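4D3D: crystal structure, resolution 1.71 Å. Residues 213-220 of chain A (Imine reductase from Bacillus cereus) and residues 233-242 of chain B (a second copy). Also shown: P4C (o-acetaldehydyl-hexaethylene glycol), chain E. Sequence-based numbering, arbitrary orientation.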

ATOM      1  N   ILE A 213      13.616 -15.565   3.169  1.00 13.75           N
ATOM      2  CA  ILE A 213      12.537 -15.539   4.176  1.00 15.69           C
ATOM      3  C   ILE A 213      11.153 -15.723   3.469  1.00 16.28           C
ATOM      4  O   ILE A 213      10.935 -15.362   2.280  1.00 17.25           O
ATOM      5  CB  ILE A 213      12.513 -14.400   5.158  1.00 21.94           C
ATOM      6  CG1 ILE A 213      11.974 -13.196   4.478  1.00 20.23           C
ATOM      7  CG2 ILE A 213      13.857 -14.203   6.025  1.00 19.65           C
ATOM      8  CD1 ILE A 213      11.462 -12.264   5.518  1.00 24.61           C
ATOM      9  N   THR A 214      10.244 -16.310   4.244  1.00 14.64           N
ATOM     10  CA  THR A 214       8.921 -16.684   3.701  1.00 14.49           C
ATOM     11  C   THR A 214       7.847 -15.623   3.933  1.00 14.10           C
ATOM     12  O   THR A 214       7.981 -14.655   4.699  1.00 13.95           O
ATOM     13  CB  THR A 214       8.426 -18.008   4.393  1.00 15.69           C
ATOM     14  OG1 THR A 214       8.192 -17.795   5.766  1.00 16.63           O
ATOM     15  CG2 THR A 214       9.412 -19.087   4.143  1.00 17.72           C
ATOM     16  N   ALA A 215       6.678 -15.832   3.339  1.00 14.63           N
ATOM     17  CA  ALA A 215       5.534 -14.968   3.592  1.00 13.76           C
ATOM     18  C   ALA A 215       5.089 -15.073   5.020  1.00 13.50           C
ATOM     19  O   ALA A 215       4.688 -14.077   5.622  1.00 14.51           O
ATOM     20  CB  ALA A 215       4.413 -15.239   2.642  1.00 14.33           C
ATOM     21  N   GLU A 216       5.188 -16.278   5.601  1.00 14.14           N
ATOM     22  CA  GLU A 216       4.784 -16.429   7.001  1.00 16.33           C
ATOM     23  C   GLU A 216       5.687 -15.558   7.914  1.00 17.02           C
ATOM     24  O   GLU A 216       5.209 -14.931   8.894  1.00 16.52           O
ATOM     25  CB  GLU A 216       4.856 -17.888   7.422  1.00 19.92           C
ATOM     26  CG  GLU A 216       4.436 -18.123   8.878  1.00 23.46           C
ATOM     27  CD  GLU A 216       2.919 -17.939   9.057  1.00 35.96           C
ATOM     28  OE1 GLU A 216       2.146 -17.950   8.066  1.00 35.63           O
ATOM     29  OE2 GLU A 216       2.482 -17.751  10.225  1.00 43.88           O
ATOM     30  N   GLN A 217       6.972 -15.514   7.586  1.00 16.96           N
ATOM     31  CA  GLN A 217       7.924 -14.713   8.349  1.00 16.13           C
ATOM     32  C   GLN A 217       7.679 -13.200   8.217  1.00 15.10           C
ATOM     33  O   GLN A 217       7.763 -12.423   9.175  1.00 15.74           O
ATOM     34  CB  GLN A 217       9.350 -15.048   7.923  1.00 15.85           C
ATOM     35  CG  GLN A 217       9.828 -16.439   8.418  1.00 17.11           C
ATOM     36  CD  GLN A 217      11.192 -16.758   7.897  1.00 16.60           C
ATOM     37  OE1 GLN A 217      11.382 -17.010   6.726  1.00 17.51           O
ATOM     38  NE2 GLN A 217      12.204 -16.800   8.811  1.00 21.05           N
ATOM     39  N   PHE A 218       7.282 -12.825   7.001  1.00 14.74           N
ATOM     40  CA  PHE A 218       7.031 -11.403   6.692  1.00 14.07           C
ATOM     41  C   PHE A 218       5.711 -10.905   7.226  1.00 15.96           C
ATOM     42  O   PHE A 218       5.551  -9.678   7.532  1.00 15.32           O
ATOM     43  CB  PHE A 218       7.176 -11.208   5.171  1.00 14.71           C
ATOM     44  CG  PHE A 218       7.056  -9.762   4.642  1.00 13.66           C
ATOM     45  CD1 PHE A 218       7.529  -8.660   5.380  1.00 15.35           C
ATOM     46  CD2 PHE A 218       6.547  -9.498   3.367  1.00 14.36           C
ATOM     47  CE1 PHE A 218       7.437  -7.353   4.881  1.00 15.02           C
ATOM     48  CE2 PHE A 218       6.497  -8.198   2.850  1.00 14.46           C
ATOM     49  CZ  PHE A 218       6.923  -7.141   3.638  1.00 13.90           C
ATOM     50  N   LEU A 219       4.761 -11.804   7.359  1.00 16.84           N
ATOM     51  CA  LEU A 219       3.375 -11.450   7.726  1.00 16.40           C
ATOM     52  C   LEU A 219       3.179 -10.400   8.827  1.00 16.08           C
ATOM     53  O   LEU A 219       2.516  -9.411   8.561  1.00 16.01           O
ATOM     54  CB  LEU A 219       2.616 -12.747   8.036  1.00 17.28           C
ATOM     55  CG  LEU A 219       1.187 -12.610   8.589  1.00 17.76           C
ATOM     56  CD1 LEU A 219       0.267 -11.924   7.642  1.00 19.13           C
ATOM     57  CD2 LEU A 219       0.610 -13.984   9.000  1.00 21.72           C
ATOM     58  N   PRO A 220       3.781 -10.580  10.015  1.00 15.82           N
ATOM     59  CA  PRO A 220       3.520  -9.580  11.043  1.00 18.45           C
ATOM     60  C   PRO A 220       4.031  -8.194  10.717  1.00 17.90           C
ATOM     61  O   PRO A 220       3.479  -7.211  11.208  1.00 20.09           O
ATOM     62  CB  PRO A 220       4.188 -10.145  12.306  1.00 21.85           C
ATOM     63  CG  PRO A 220       5.058 -11.258  11.859  1.00 20.90           C
ATOM     64  CD  PRO A 220       4.556 -11.729  10.512  1.00 18.49           C
TER
ATOM     65  N   VAL B 233      -3.534  -9.861   3.116  1.00 14.58           N
ATOM     66  CA  VAL B 233      -2.213 -10.461   3.346  1.00 14.75           C
ATOM     67  C   VAL B 233      -2.327 -11.747   4.145  1.00 16.51           C
ATOM     68  O   VAL B 233      -1.782 -12.731   3.759  1.00 15.35           O
ATOM     69  CB  VAL B 233      -1.263  -9.439   3.995  1.00 16.11           C
ATOM     70  CG1 VAL B 233      -0.014 -10.109   4.428  1.00 16.11           C
ATOM     71  CG2 VAL B 233      -1.015  -8.279   3.085  1.00 17.90           C
ATOM     72  N   GLU B 234      -3.142 -11.790   5.207  1.00 16.57           N
ATOM     73  CA  GLU B 234      -3.327 -13.008   5.985  1.00 17.58           C
ATOM     74  C   GLU B 234      -3.913 -14.129   5.148  1.00 16.27           C
ATOM     75  O   GLU B 234      -3.476 -15.272   5.257  1.00 15.37           O
ATOM     76  CB  GLU B 234      -4.269 -12.751   7.221  1.00 18.13           C
ATOM     77  CG  GLU B 234      -3.640 -11.808   8.211  1.00 22.91           C
ATOM     78  N   PHE B 235      -4.911 -13.827   4.325  1.00 16.22           N
ATOM     79  CA  PHE B 235      -5.561 -14.824   3.415  1.00 15.51           C
ATOM     80  C   PHE B 235      -4.575 -15.450   2.446  1.00 14.45           C
ATOM     81  O   PHE B 235      -4.548 -16.683   2.309  1.00 15.40           O
ATOM     82  CB  PHE B 235      -6.690 -14.200   2.626  1.00 16.93           C
ATOM     83  CG  PHE B 235      -7.419 -15.179   1.750  1.00 17.06           C
ATOM     84  CD1 PHE B 235      -8.421 -16.023   2.278  1.00 20.09           C
ATOM     85  CD2 PHE B 235      -7.090 -15.304   0.426  1.00 18.52           C
ATOM     86  CE1 PHE B 235      -9.048 -16.961   1.461  1.00 22.21           C
ATOM     87  CE2 PHE B 235      -7.694 -16.255  -0.407  1.00 21.15           C
ATOM     88  CZ  PHE B 235      -8.681 -17.113   0.111  1.00 21.81           C
ATOM     89  N   TYR B 236      -3.776 -14.606   1.808  1.00 14.56           N
ATOM     90  CA  TYR B 236      -2.920 -15.121   0.708  1.00 13.57           C
ATOM     91  C   TYR B 236      -1.578 -15.661   1.188  1.00 13.88           C
ATOM     92  O   TYR B 236      -1.015 -16.498   0.479  1.00 15.89           O
ATOM     93  CB  TYR B 236      -2.696 -14.043  -0.325  1.00 16.10           C
ATOM     94  CG  TYR B 236      -3.932 -13.759  -1.200  1.00 14.80           C
ATOM     95  CD1 TYR B 236      -4.404 -14.668  -2.151  1.00 15.44           C
ATOM     96  CD2 TYR B 236      -4.560 -12.549  -1.098  1.00 16.78           C
ATOM     97  CE1 TYR B 236      -5.516 -14.357  -2.946  1.00 14.18           C
ATOM     98  CE2 TYR B 236      -5.636 -12.211  -1.976  1.00 18.56           C
ATOM     99  CZ  TYR B 236      -6.115 -13.165  -2.843  1.00 16.92           C
ATOM    100  OH  TYR B 236      -7.181 -12.806  -3.684  1.00 18.68           O
ATOM    101  N   THR B 237      -1.139 -15.311   2.398  1.00 14.20           N
ATOM    102  CA  THR B 237       0.137 -15.804   2.962  1.00 15.33           C
ATOM    103  C   THR B 237       0.415 -17.308   2.818  1.00 15.30           C
ATOM    104  O   THR B 237       1.415 -17.721   2.212  1.00 16.10           O
ATOM    105  CB  THR B 237       0.326 -15.259   4.399  1.00 14.23           C
ATOM    106  OG1 THR B 237       0.679 -13.866   4.331  1.00 15.94           O
ATOM    107  CG2 THR B 237       1.355 -15.992   5.170  1.00 15.08           C
ATOM    108  N   PRO B 238      -0.494 -18.176   3.317  1.00 16.06           N
ATOM    109  CA  PRO B 238      -0.238 -19.627   3.226  1.00 18.01           C
ATOM    110  C   PRO B 238      -0.245 -20.146   1.800  1.00 16.85           C
ATOM    111  O   PRO B 238       0.533 -21.065   1.502  1.00 17.74           O
ATOM    112  CB  PRO B 238      -1.369 -20.231   4.107  1.00 18.16           C
ATOM    113  CG  PRO B 238      -2.434 -19.167   4.170  1.00 20.37           C
ATOM    114  CD  PRO B 238      -1.718 -17.862   4.064  1.00 17.69           C
ATOM    115  N   ARG B 239      -1.043 -19.531   0.909  1.00 16.70           N
ATOM    116  CA  ARG B 239      -1.048 -19.900  -0.533  1.00 15.81           C
ATOM    117  C   ARG B 239       0.326 -19.539  -1.192  1.00 15.29           C
ATOM    118  O   ARG B 239       0.921 -20.294  -1.931  1.00 15.65           O
ATOM    119  CB  ARG B 239      -2.212 -19.218  -1.244  1.00 18.47           C
ATOM    120  CG  ARG B 239      -3.586 -19.715  -0.729  1.00 21.12           C
ATOM    121  CD  ARG B 239      -4.773 -18.820  -0.920  1.00 22.47           C
ATOM    122  NE  ARG B 239      -4.874 -18.390  -2.250  1.00 21.54           N
ATOM    123  CZ  ARG B 239      -5.917 -18.550  -3.071  1.00 28.71           C
ATOM    124  NH1 ARG B 239      -7.020 -19.166  -2.665  1.00 26.14           N
ATOM    125  NH2 ARG B 239      -5.798 -18.054  -4.319  1.00 30.39           N
ATOM    126  N   LEU B 240       0.754 -18.295  -0.936  1.00 15.32           N
ATOM    127  CA  LEU B 240       2.026 -17.829  -1.448  1.00 14.90           C
ATOM    128  C   LEU B 240       3.144 -18.761  -0.987  1.00 14.78           C
ATOM    129  O   LEU B 240       4.031 -19.110  -1.851  1.00 16.66           O
ATOM    130  CB  LEU B 240       2.262 -16.402  -0.947  1.00 14.42           C
ATOM    131  CG  LEU B 240       1.486 -15.327  -1.791  1.00 15.37           C
ATOM    132  CD1 LEU B 240       1.222 -14.041  -1.000  1.00 16.76           C
ATOM    133  CD2 LEU B 240       2.196 -15.042  -3.076  1.00 16.15           C
ATOM    134  N   ASP B 241       3.128 -19.164   0.285  1.00 14.86           N
ATOM    135  CA  ASP B 241       4.185 -20.068   0.804  1.00 16.28           C
ATOM    136  C   ASP B 241       4.155 -21.474   0.196  1.00 18.60           C
ATOM    137  O   ASP B 241       5.221 -22.127   0.091  1.00 19.84           O
ATOM    138  CB  ASP B 241       4.224 -20.130   2.331  1.00 16.10           C
ATOM    139  CG  ASP B 241       4.941 -18.916   2.962  1.00 16.37           C
ATOM    140  OD1 ASP B 241       5.626 -18.195   2.197  1.00 16.69           O
ATOM    141  OD2 ASP B 241       4.713 -18.728   4.165  1.00 17.81           O
ATOM    142  N   GLU B 242       3.007 -21.852  -0.344  1.00 19.38           N
ATOM    143  CA  GLU B 242       2.906 -23.091  -1.136  1.00 23.96           C
ATOM    144  C   GLU B 242       3.197 -22.945  -2.632  1.00 25.29           C
ATOM    145  O   GLU B 242       3.254 -23.944  -3.372  1.00 24.73           O
ATOM    146  CB  GLU B 242       1.511 -23.723  -0.898  1.00 26.43           C
ATOM    147  CG  GLU B 242       1.290 -24.305   0.454  1.00 30.83           C
ATOM    148  CD  GLU B 242       1.951 -25.696   0.589  1.00 41.59           C
ATOM    149  OE1 GLU B 242       1.581 -26.645  -0.159  1.00 51.91           O
ATOM    150  OE2 GLU B 242       2.891 -25.825   1.422  1.00 52.45           O
TER
HETATM  151  O1  P4C E1308     -10.902  -9.799   3.071  1.00 42.88           O
HETATM  152  C2  P4C E1308     -10.281 -11.129   3.016  1.00 43.86           C
HETATM  153  C3  P4C E1308     -10.704 -12.030   1.843  1.00 42.78           C
HETATM  154  O4  P4C E1308      -9.619 -12.258   0.965  1.00 46.76           O
HETATM  155  C5  P4C E1308      -9.842 -12.853  -0.338  1.00 45.59           C
HETATM  156  C6  P4C E1308     -10.622 -11.907  -1.250  1.00 44.51           C
HETATM  157  O7  P4C E1308     -10.080 -11.745  -2.581  1.00 51.16           O
HETATM  158  C8  P4C E1308     -10.726 -10.685  -3.376  1.00 50.70           C
HETATM  159  C9  P4C E1308      -9.675  -9.863  -4.196  1.00 48.17           C
HETATM  160  O10 P4C E1308     -10.106  -8.617  -4.921  1.00 47.38           O
HETATM  161  C11 P4C E1308     -11.198  -7.676  -4.641  1.00 48.05           C
HETATM  162  C12 P4C E1308     -10.806  -6.232  -4.160  1.00 49.24           C
HETATM  163  O13 P4C E1308     -11.672  -5.702  -3.039  1.00 51.38           O
HETATM  164  C14 P4C E1308     -11.415  -4.421  -2.331  1.00 48.53           C
HETATM  165  C15 P4C E1308     -12.095  -4.303  -0.917  1.00 47.78           C
HETATM  166  O16 P4C E1308     -11.233  -3.668   0.154  1.00 56.22           O
HETATM  167  C17 P4C E1308     -11.624  -3.345   1.573  1.00 37.35           C
HETATM  168  C18 P4C E1308     -12.932  -2.438   1.730  1.00 42.09           C
HETATM  169  O19 P4C E1308     -12.717  -1.085   2.315  1.00 39.45           O
HETATM  170  C20 P4C E1308     -14.023  -0.385   2.130  1.00 52.32           C
HETATM  171  C21 P4C E1308     -14.104   0.777   3.111  1.00 56.40           C
HETATM  172  O22 P4C E1308     -15.211   1.684   2.835  1.00 47.40           O
HETATM  173  O   HOH W   1       2.966 -12.286   4.470  1.00 17.44           O
HETATM  174  O   HOH W   2       2.556 -19.792   5.355  1.00 34.48           O

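Two helices from two copies of the same imine reductase meet here in a nearly antiparallel arrangement. The helix that starts at A215(A) and the helix running through 233-242 of chain B have N-to-C directions 158° apart, and their axes come within 9.2 Å. Because the directions oppose, the start of the chain A helix lies near the C-terminal part of the chain B stretch, while L219(A) lies near its beginning. The backbones come close at A215(A) and T237(B), whose CA atoms are 5.5 Å apart; between the CA atoms of L219(A) and E234(B) the separation is 7.1 Å. The closeness at A215(A) suits alanine, whose lone methyl adds little bulk between the helices. Both helices contain a proline, P220(A) and P238(B), whose nitrogen carries no hydrogen to give to the preceding turn, and each is kinked there.

The first turn of a helix leaves amide groups without backbone acceptors, and D241(B) uses two of them. A215(A) N donates to D241(B) OD1 at 2.8 Å, and E216(A) N donates to D241(B) OD2 at 2.9 Å. The carboxylate thus grips two consecutive amides, one with each oxygen. Aspartate fits well: its short side chain leaves the carboxylate close to its own helix, and its negative charge faces the positive end of the chain A helix dipole. T214(A), in the N-cap position, satisfies a further amide from within its own chain: Q217(A) N donates to T214(A) OG1 at 3.2 Å. Q217(A) returns the favour, with T214(A) N donating to Q217(A) OE1 at 2.8 Å, so backbone and side chain of the two residues are reciprocally tied.

At the centre of the contact, T237(B) offers both a methyl and a hydroxyl. T237(B) CG2 packs 4.0 Å from A215(A) CB and also lies 3.6 Å from E216(A) OE1. The hydroxyl donates back to its own helix, from T237(B) OG1 to V233(B) O at 2.8 Å, a common way for a helical threonine to satisfy its polar group. The same oxygen accepts from water 1 at 2.8 Å from T237(B) OG1, and this water also donates to A215(A) O at 2.7 Å. It therefore bridges the helices through A215(A) O, which already accepts from L219(A) N at 2.9 Å. A second water donates to D241(B) OD2 at 2.7 Å and, weakly, to E216(A) OE1 at 3.3 Å, so that the two acidic side chains share a solvent bridge.

Apolar packing completes the contact. L219(A), one turn beyond A215(A), directs its CA-to-CB bond toward chain B, and its CD1 reaches V233(B) CG1 at 3.7 Å. L219(A) CD1 also lies 3.9 Å from E234(B) CG, where the aliphatic part of the glutamate, its carboxylate not modelled, extends the greasy surface. A leucine long enough to span the wider CA separation suits this position, whereas A215(A) meets L240(B) more loosely, CB to CB at 4.3 Å.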